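PDB 1KUT: phosphoribosylaminoimidazole-succinocarboxamide synthase from Thermotoga maritima, which catalyses the ATP-dependent joining of L-aspartate to the carboxylate of a phosphoribosyl aminoimidazole, giving SAICAR on the de novo purine pathway. Local coordinates for residues G14-L19 and K73-K78; K39-A44 and I67-L72; P81-V86 and F114-E119. All blocks are in the same frame, centred on the assembly; numbering follows the deposited sequence.

Contact 1. Residues G14-L19 and K73-K78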
loop_
_atom_site.group_PDB
_atom_site.type_symbol
_atom_site.label_atom_id
_atom_site.label_comp_id
_atom_site.label_asym_id
_atom_site.label_seq_id
_atom_site.Cartn_x
_atom_site.Cartn_y
_atom_site.Cartn_z
ATOM N N GLY B 14 21.204 18.019 -25.103
ATOM C CA GLY B 14 20.410 18.948 -25.881
ATOM C C GLY B 14 18.913 18.770 -25.711
ATOM O O GLY B 14 18.351 18.976 -24.629
ATOM N N ASP B 15 18.262 18.401 -26.806
ATOM C CA ASP B 15 16.827 18.191 -26.800
ATOM C C ASP B 15 16.554 16.795 -26.268
ATOM O O ASP B 15 15.833 16.629 -25.282
ATOM C CB ASP B 15 16.268 18.372 -28.219
ATOM C CG ASP B 15 16.398 19.818 -28.714
ATOM O OD1 ASP B 15 15.998 20.743 -27.967
ATOM O OD2 ASP B 15 16.894 20.036 -29.843
ATOM N N TYR B 16 17.159 15.797 -26.903
ATOM C CA TYR B 16 16.993 14.416 -26.472
ATOM C C TYR B 16 17.946 14.073 -25.339
ATOM O O TYR B 16 18.805 14.876 -24.950
ATOM C CB TYR B 16 17.234 13.462 -27.638
ATOM C CG TYR B 16 16.238 13.631 -28.755
ATOM C CD1 TYR B 16 14.949 13.110 -28.650
ATOM C CD2 TYR B 16 16.579 14.330 -29.918
ATOM C CE1 TYR B 16 14.021 13.281 -29.680
ATOM C CE2 TYR B 16 15.659 14.506 -30.955
ATOM C CZ TYR B 16 14.383 13.984 -30.829
ATOM O OH TYR B 16 13.467 14.182 -31.841
ATOM N N ALA B 17 17.785 12.872 -24.807
ATOM C CA ALA B 17 18.632 12.418 -23.718
ATOM C C ALA B 17 19.227 11.092 -24.125
ATOM O O ALA B 17 18.755 10.461 -25.056
ATOM C CB ALA B 17 17.805 12.261 -22.438
ATOM N N LEU B 18 20.277 10.673 -23.435
ATOM C CA LEU B 18 20.898 9.390 -23.738
ATOM C C LEU B 18 20.812 8.526 -22.486
ATOM O O LEU B 18 20.989 9.005 -21.369
ATOM C CB LEU B 18 22.368 9.565 -24.158
ATOM C CG LEU B 18 22.690 10.146 -25.541
ATOM C CD1 LEU B 18 24.202 10.177 -25.719
ATOM C CD2 LEU B 18 22.045 9.302 -26.643
ATOM N N LEU B 19 20.523 7.249 -22.679
ATOM C CA LEU B 19 20.415 6.335 -21.562
ATOM C C LEU B 19 21.376 5.182 -21.814
ATOM O O LEU B 19 21.156 4.343 -22.705
ATOM C CB LEU B 19 18.973 5.831 -21.445
ATOM C CG LEU B 19 18.623 4.852 -20.319
ATOM C CD1 LEU B 19 18.960 5.460 -18.966
ATOM C CD2 LEU B 19 17.128 4.529 -20.398
ATOM N N LYS B 73 18.541 6.352 -27.330
ATOM C CA LYS B 73 18.285 7.768 -27.477
ATOM C C LYS B 73 16.835 7.924 -27.025
ATOM O O LYS B 73 15.913 7.349 -27.618
ATOM C CB LYS B 73 18.460 8.204 -28.928
ATOM C CG LYS B 73 18.319 9.704 -29.152
ATOM C CD LYS B 73 18.431 9.972 -30.642
ATOM C CE LYS B 73 17.681 11.222 -31.081
ATOM N NZ LYS B 73 17.524 11.219 -32.586
ATOM N N VAL B 74 16.640 8.689 -25.962
ATOM C CA VAL B 74 15.307 8.877 -25.416
ATOM C C VAL B 74 14.897 10.335 -25.355
ATOM O O VAL B 74 15.735 11.230 -25.434
ATOM C CB VAL B 74 15.208 8.301 -23.992
ATOM C CG1 VAL B 74 15.438 6.801 -24.028
ATOM C CG2 VAL B 74 16.234 8.968 -23.087
ATOM N N ILE B 75 13.596 10.556 -25.217
ATOM C CA ILE B 75 13.057 11.900 -25.100
ATOM C C ILE B 75 13.009 12.210 -23.606
ATOM O O ILE B 75 12.609 11.370 -22.801
ATOM C CB ILE B 75 11.608 11.999 -25.631
ATOM C CG1 ILE B 75 10.711 11.057 -24.835
ATOM C CG2 ILE B 75 11.554 11.652 -27.103
ATOM C CD1 ILE B 75 9.237 11.174 -25.174
ATOM N N PRO B 76 13.427 13.420 -23.213
ATOM C CA PRO B 76 13.384 13.738 -21.783
ATOM C C PRO B 76 11.983 13.604 -21.196
ATOM O O PRO B 76 10.977 13.832 -21.875
ATOM C CB PRO B 76 13.904 15.176 -21.727
ATOM C CG PRO B 76 13.670 15.698 -23.130
ATOM C CD PRO B 76 14.018 14.522 -23.986
ATOM N N LEU B 77 11.928 13.207 -19.932
ATOM C CA LEU B 77 10.657 13.057 -19.238
ATOM C C LEU B 77 10.854 13.550 -17.828
ATOM O O LEU B 77 11.952 13.463 -17.292
ATOM C CB LEU B 77 10.238 11.591 -19.179
ATOM C CG LEU B 77 9.887 10.812 -20.450
ATOM C CD1 LEU B 77 9.668 9.346 -20.073
ATOM C CD2 LEU B 77 8.634 11.378 -21.097
ATOM N N LYS B 78 9.810 14.104 -17.231
ATOM C CA LYS B 78 9.922 14.504 -15.837
ATOM C C LYS B 78 9.347 13.269 -15.128
ATOM O O LYS B 78 8.131 13.106 -15.013
ATOM C CB LYS B 78 9.084 15.750 -15.524
ATOM C CG LYS B 78 9.518 16.411 -14.204
ATOM C CD LYS B 78 8.652 17.614 -13.811
ATOM C CE LYS B 78 9.235 18.308 -12.574
ATOM N NZ LYS B 78 9.453 17.338 -11.452
#
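A17 and V74 make the tight centre of this contact. As an antiparallel hydrogen-bonded pair they exchange both backbone bonds: A17 N gives to V74 O at 2.7 Å, almost along the C=O axis, and V74 N returns to A17 O at 2.9 Å, from above the carbonyl plane. Their buried side chains meet too, with CB of A17 3.7 Å from V74 CG2, the methyl held in the crowded position between its backbone N and carbonyl carbon. The two strands, 16-21 and 71-74, are neighbours in a five-stranded antiparallel sheet, and V64 of strand 63-67 touches Y16, K73 and I75. The face bearing L18 and K73 is more open to solvent. There K73 has CG anti to its backbone N (chi1 -175°) and an extended chain, which carries CE over one face of the exposed Y16 ring as a CH-pi contact, 3.5 Å from Y16 CD2. K73 NZ follows at 4.4 Å from the Y16 ring centroid in a cation-pi contact, and forms a long, weak ion pair with E65. An alanine in place of this lysine would remove this aliphatic and charged cover and probably let the Y16 ring move more freely. V74 O and I75 CG2 lie at the ring's edge, the methyl 3.9 Å from Y16 CE1. Where the chains diverge, P76 CD sits 3.1 Å from D15 O.

Contact 2. Residues K39-A44 and I67-L72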
loop_
_atom_site.group_PDB
_atom_site.type_symbol
_atom_site.label_atom_id
_atom_site.label_comp_id
_atom_site.label_asym_id
_atom_site.label_seq_id
_atom_site.Cartn_x
_atom_site.Cartn_y
_atom_site.Cartn_z
ATOM N N LYS B 39 26.168 -7.364 -20.160
ATOM C CA LYS B 39 24.784 -7.413 -19.720
ATOM C C LYS B 39 24.017 -6.101 -20.051
ATOM O O LYS B 39 22.806 -6.121 -20.306
ATOM C CB LYS B 39 24.780 -7.727 -18.220
ATOM C CG LYS B 39 23.433 -7.728 -17.527
ATOM C CD LYS B 39 23.157 -6.376 -16.921
ATOM C CE LYS B 39 21.979 -6.431 -15.980
ATOM N NZ LYS B 39 21.714 -5.080 -15.430
ATOM N N GLY B 40 24.730 -4.974 -20.075
ATOM C CA GLY B 40 24.100 -3.699 -20.385
ATOM C C GLY B 40 23.617 -3.637 -21.824
ATOM O O GLY B 40 22.535 -3.119 -22.109
ATOM N N SER B 41 24.422 -4.174 -22.737
ATOM C CA SER B 41 24.097 -4.198 -24.162
ATOM C C SER B 41 22.869 -5.062 -24.402
ATOM O O SER B 41 22.021 -4.757 -25.241
ATOM C CB SER B 41 25.282 -4.766 -24.937
ATOM O OG SER B 41 26.494 -4.207 -24.441
ATOM N N ILE B 42 22.792 -6.153 -23.650
ATOM C CA ILE B 42 21.691 -7.097 -23.745
ATOM C C ILE B 42 20.383 -6.425 -23.338
ATOM O O ILE B 42 19.394 -6.495 -24.058
ATOM C CB ILE B 42 21.972 -8.339 -22.839
ATOM C CG1 ILE B 42 22.869 -9.323 -23.600
ATOM C CG2 ILE B 42 20.677 -8.988 -22.385
ATOM C CD1 ILE B 42 23.256 -10.557 -22.815
ATOM N N CYS B 43 20.393 -5.757 -22.189
ATOM C CA CYS B 43 19.194 -5.096 -21.691
ATOM C C CYS B 43 18.787 -3.901 -22.560
ATOM O O CYS B 43 17.602 -3.687 -22.817
ATOM C CB CYS B 43 19.404 -4.675 -20.229
ATOM S SG CYS B 43 19.413 -6.097 -19.047
ATOM N N ALA B 44 19.767 -3.138 -23.028
ATOM C CA ALA B 44 19.484 -1.991 -23.874
ATOM C C ALA B 44 18.723 -2.465 -25.099
ATOM O O ALA B 44 17.678 -1.914 -25.443
ATOM C CB ALA B 44 20.790 -1.296 -24.295
ATOM N N ILE B 67 20.989 2.838 -29.978
ATOM C CA ILE B 67 22.342 3.186 -30.397
ATOM C C ILE B 67 23.257 2.102 -29.830
ATOM O O ILE B 67 23.759 2.214 -28.709
ATOM C CB ILE B 67 22.780 4.561 -29.839
ATOM C CG1 ILE B 67 21.696 5.616 -30.095
ATOM C CG2 ILE B 67 24.074 4.998 -30.495
ATOM C CD1 ILE B 67 21.467 5.965 -31.554
ATOM N N PRO B 68 23.501 1.038 -30.615
ATOM C CA PRO B 68 24.354 -0.079 -30.181
ATOM C C PRO B 68 25.666 0.432 -29.615
ATOM O O PRO B 68 26.190 1.448 -30.067
ATOM C CB PRO B 68 24.564 -0.888 -31.463
ATOM C CG PRO B 68 23.391 -0.499 -32.346
ATOM C CD PRO B 68 23.246 0.976 -32.065
ATOM N N PRO B 69 26.230 -0.269 -28.629
ATOM C CA PRO B 69 25.726 -1.504 -28.013
ATOM C C PRO B 69 24.782 -1.388 -26.800
ATOM O O PRO B 69 23.875 -2.207 -26.645
ATOM C CB PRO B 69 27.009 -2.231 -27.643
ATOM C CG PRO B 69 27.895 -1.067 -27.201
ATOM C CD PRO B 69 27.662 -0.075 -28.325
ATOM N N ARG B 70 24.975 -0.378 -25.959
ATOM C CA ARG B 70 24.176 -0.250 -24.743
ATOM C C ARG B 70 23.579 1.123 -24.464
ATOM O O ARG B 70 23.387 1.502 -23.296
ATOM C CB ARG B 70 25.037 -0.670 -23.549
ATOM C CG ARG B 70 26.302 0.187 -23.349
ATOM C CD ARG B 70 27.294 -0.497 -22.373
ATOM N NE ARG B 70 27.731 0.387 -21.291
ATOM C CZ ARG B 70 28.389 -0.018 -20.202
ATOM N NH1 ARG B 70 28.692 -1.299 -20.043
ATOM N NH2 ARG B 70 28.737 0.854 -19.252
ATOM N N THR B 71 23.261 1.852 -25.525
ATOM C CA THR B 71 22.702 3.195 -25.401
ATOM C C THR B 71 21.352 3.370 -26.088
ATOM O O THR B 71 21.117 2.830 -27.162
ATOM C CB THR B 71 23.678 4.239 -25.985
ATOM O OG1 THR B 71 24.836 4.314 -25.145
ATOM C CG2 THR B 71 23.027 5.615 -26.076
ATOM N N LEU B 72 20.469 4.135 -25.461
ATOM C CA LEU B 72 19.147 4.394 -26.024
ATOM C C LEU B 72 18.942 5.897 -26.151
ATOM O O LEU B 72 19.169 6.648 -25.193
ATOM C CB LEU B 72 18.057 3.829 -25.112
ATOM C CG LEU B 72 17.235 2.639 -25.591
ATOM C CD1 LEU B 72 18.129 1.555 -26.122
ATOM C CD2 LEU B 72 16.396 2.131 -24.443
#
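Helix 39-55 packs its first turns against a beta-hairpin, the tight turn P68-R70 that joins strand 63-67 to strand 71-74. The hairpin is closed by paired backbone bonds between I67 and T71, and a cis peptide bond precedes P69. Across the contact the two segments are held by packing, not by hydrogen bonds. S41 has its OG anti to the carbonyl carbon, beside the backbone N, and this rotation lays the hydroxyl oxygen alongside the turn, 3.8 Å from P69 CB and nearly as close to R70 CB. S41 CA approaches P69 O at 3.2 Å in a CA-H...O contact; that carbonyl also accepts a hydrogen bond from the hydroxyl of Y66.

R70 shows how one side chain can serve two purposes. R70 CB presses on the helix backbone, 3.6 Å from S41 N and 3.7 Å from G40 C; beyond it CG takes the crowded position between backbone N and carbonyl carbon (chi1 61°). A bend at chi3 (-129°) then carries the guanidinium away from residues 39-44, to salt bridges with E20, through NE, and D23, through NH1. D23 also accepts a hydrogen bond from G40 N, so one carboxylate links the arginine to the start of the helix.

One turn further on, A44 points its methyl at the hairpin backbone, with CB 3.6 Å from R70 CA. L72 closes the contact on the buried side, where T47, A48 and M51 of the same helix also meet it. Its chi1 of -112° lies well off the staggered positions, and the turn of the side chain brings L72 CD1 to 3.6 Å from A44 O.

Contact 3. Residues P81-V86 and F114-E119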
loop_
_atom_site.group_PDB
_atom_site.type_symbol
_atom_site.label_atom_id
_atom_site.label_comp_id
_atom_site.label_asym_id
_atom_site.label_seq_id
_atom_site.Cartn_x
_atom_site.Cartn_y
_atom_site.Cartn_z
ATOM N N PRO B 81 8.471 9.728 -9.023
ATOM C CA PRO B 81 9.286 8.933 -8.090
ATOM C C PRO B 81 8.465 7.692 -7.757
ATOM O O PRO B 81 8.116 7.441 -6.597
ATOM C CB PRO B 81 9.436 9.867 -6.896
ATOM C CG PRO B 81 8.089 10.561 -6.862
ATOM C CD PRO B 81 7.831 10.869 -8.335
ATOM N N LEU B 82 8.177 6.901 -8.783
ATOM C CA LEU B 82 7.315 5.750 -8.598
ATOM C C LEU B 82 7.718 4.509 -9.378
ATOM O O LEU B 82 8.338 4.597 -10.436
ATOM C CB LEU B 82 5.906 6.176 -9.012
ATOM C CG LEU B 82 4.724 6.219 -8.052
ATOM C CD1 LEU B 82 5.116 6.739 -6.662
ATOM C CD2 LEU B 82 3.668 7.091 -8.712
ATOM N N GLU B 83 7.359 3.354 -8.834
ATOM C CA GLU B 83 7.602 2.065 -9.462
ATOM C C GLU B 83 6.209 1.444 -9.515
ATOM O O GLU B 83 5.589 1.226 -8.491
ATOM C CB GLU B 83 8.552 1.218 -8.616
ATOM C CG GLU B 83 9.997 1.670 -8.710
ATOM C CD GLU B 83 10.975 0.701 -8.047
ATOM O OE1 GLU B 83 10.763 -0.529 -8.137
ATOM O OE2 GLU B 83 11.972 1.168 -7.447
ATOM N N VAL B 84 5.699 1.206 -10.716
ATOM C CA VAL B 84 4.368 0.646 -10.883
ATOM C C VAL B 84 4.518 -0.821 -11.273
ATOM O O VAL B 84 5.062 -1.143 -12.334
ATOM C CB VAL B 84 3.579 1.383 -11.998
ATOM C CG1 VAL B 84 2.110 0.955 -11.954
ATOM C CG2 VAL B 84 3.725 2.892 -11.849
ATOM N N VAL B 85 4.006 -1.705 -10.425
ATOM C CA VAL B 85 4.115 -3.126 -10.659
ATOM C C VAL B 85 2.786 -3.756 -11.033
ATOM O O VAL B 85 1.756 -3.490 -10.401
ATOM C CB VAL B 85 4.654 -3.824 -9.395
ATOM C CG1 VAL B 85 4.762 -5.326 -9.619
ATOM C CG2 VAL B 85 6.007 -3.229 -9.017
ATOM N N VAL B 86 2.806 -4.586 -12.074
ATOM C CA VAL B 86 1.607 -5.286 -12.483
ATOM C C VAL B 86 1.873 -6.765 -12.256
ATOM O O VAL B 86 2.912 -7.302 -12.685
ATOM C CB VAL B 86 1.273 -5.043 -13.961
ATOM C CG1 VAL B 86 0.008 -5.798 -14.330
ATOM C CG2 VAL B 86 1.070 -3.558 -14.211
ATOM N N PHE B 114 4.653 1.809 -5.697
ATOM C CA PHE B 114 5.713 1.861 -4.707
ATOM C C PHE B 114 6.473 3.164 -4.885
ATOM O O PHE B 114 6.899 3.508 -5.990
ATOM C CB PHE B 114 6.688 0.708 -4.909
ATOM C CG PHE B 114 6.128 -0.623 -4.551
ATOM C CD1 PHE B 114 6.252 -1.116 -3.254
ATOM C CD2 PHE B 114 5.480 -1.400 -5.516
ATOM C CE1 PHE B 114 5.745 -2.370 -2.918
ATOM C CE2 PHE B 114 4.963 -2.659 -5.190
ATOM C CZ PHE B 114 5.099 -3.148 -3.889
ATOM N N ILE B 115 6.632 3.901 -3.802
ATOM C CA ILE B 115 7.385 5.129 -3.877
ATOM C C ILE B 115 8.831 4.713 -4.038
ATOM O O ILE B 115 9.375 3.994 -3.192
ATOM C CB ILE B 115 7.238 5.944 -2.591
ATOM C CG1 ILE B 115 5.834 6.549 -2.553
ATOM C CG2 ILE B 115 8.341 7.036 -2.512
ATOM C CD1 ILE B 115 5.621 7.508 -1.405
ATOM N N LYS B 116 9.470 5.134 -5.124
ATOM C CA LYS B 116 10.862 4.747 -5.261
ATOM C C LYS B 116 11.675 5.623 -4.296
ATOM O O LYS B 116 11.784 6.844 -4.450
ATOM C CB LYS B 116 11.333 4.842 -6.728
ATOM C CG LYS B 116 11.718 6.195 -7.254
ATOM C CD LYS B 116 12.117 6.103 -8.743
ATOM C CE LYS B 116 13.345 5.201 -9.015
ATOM N NZ LYS B 116 13.089 3.726 -8.935
ATOM N N ASP B 117 12.197 4.971 -3.263
ATOM C CA ASP B 117 12.975 5.622 -2.219
ATOM C C ASP B 117 13.824 4.538 -1.561
ATOM O O ASP B 117 13.404 3.913 -0.578
ATOM C CB ASP B 117 12.024 6.250 -1.193
ATOM C CG ASP B 117 12.753 6.912 -0.033
ATOM O OD1 ASP B 117 12.069 7.538 0.807
ATOM O OD2 ASP B 117 13.998 6.812 0.046
ATOM N N ASP B 118 15.011 4.308 -2.114
ATOM C CA ASP B 118 15.910 3.287 -1.592
ATOM C C ASP B 118 16.196 3.436 -0.100
ATOM O O ASP B 118 16.379 2.444 0.600
ATOM C CB ASP B 118 17.221 3.268 -2.397
ATOM C CG ASP B 118 17.748 4.660 -2.706
ATOM O OD1 ASP B 118 18.873 4.756 -3.251
ATOM O OD2 ASP B 118 17.041 5.657 -2.415
ATOM N N GLU B 119 16.221 4.666 0.389
ATOM C CA GLU B 119 16.462 4.908 1.809
ATOM C C GLU B 119 15.424 4.180 2.670
ATOM O O GLU B 119 15.725 3.163 3.302
ATOM C CB GLU B 119 16.392 6.397 2.106
ATOM C CG GLU B 119 16.448 6.718 3.581
ATOM C CD GLU B 119 15.852 8.077 3.892
ATOM O OE1 GLU B 119 16.344 9.089 3.333
ATOM O OE2 GLU B 119 14.885 8.127 4.690
#
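Three backbone bonds join P81-V86 to F114-E119 where strands 78-87 and 105-115 run antiparallel in the larger sheet. E83 and F114 are the hydrogen-bonded pair: E83 N donates to F114 O at 2.9 Å and F114 N donates to E83 O at 3.0 Å, each donor lying in the plane of the carbonyl it meets. Beyond the strand end, K116 N reaches P81 O at 3.1 Å, but from 57° out of the carbonyl plane, as the chain begins to leave the sheet. The carbonyl of E83 has a second neighbour, for the edge of the F114 ring comes up to it in plane. V85 adds to the packing, with CG2 4.0 Å from F114 CD2.

On the other face L82 and I115 form the non-hydrogen-bonded pair, their side chains meeting at 4.2 Å between L82 CD1 and I115 CG1. L82 also packs on M144 of helix 138-160, while I115 touches Y98 of the second subunit.

The charged group lies on the face of E83 and F114. K116 starts from the crowded position (chi1 81°), runs its CG past the P81 backbone and bends twice, so that it crosses the extended E83 side chain at about a right angle. K116 NZ then meets E83 OE2 at 3.2 Å, a salt bridge whose hydrogen bond is weak; its stronger partner is E172 of strand 164-175. D122 brings a further carboxylate close to E83 OE2. With two carboxylates, those of E83 and E172, paired with it, K116 is likely to remain protonated, and its charge probably eases the repulsion between E83 and D122.

Overall arrangement
Contacts 1 and 2 both reach one five-stranded antiparallel sheet and share strand 71-74. Their centres lie about 16 Å apart, and they touch directly, L19 O to L72 N at 2.8 Å in a probable hydrogen bond. Along the chain contact 2 is nested within the loop that contact 1 closes: helix 39-55 lies between strand 16-21 and strand 71-74 in sequence. Contact 3 follows in series: strand 78-87 comes next after strand 71-74 but enters a second, six-stranded antiparallel sheet, its contact centred about 21 Å from that of contact 1 and about 24 Å from that of contact 2. Residues 73-86 thus carry the chain from one sheet of the synthetase to the other.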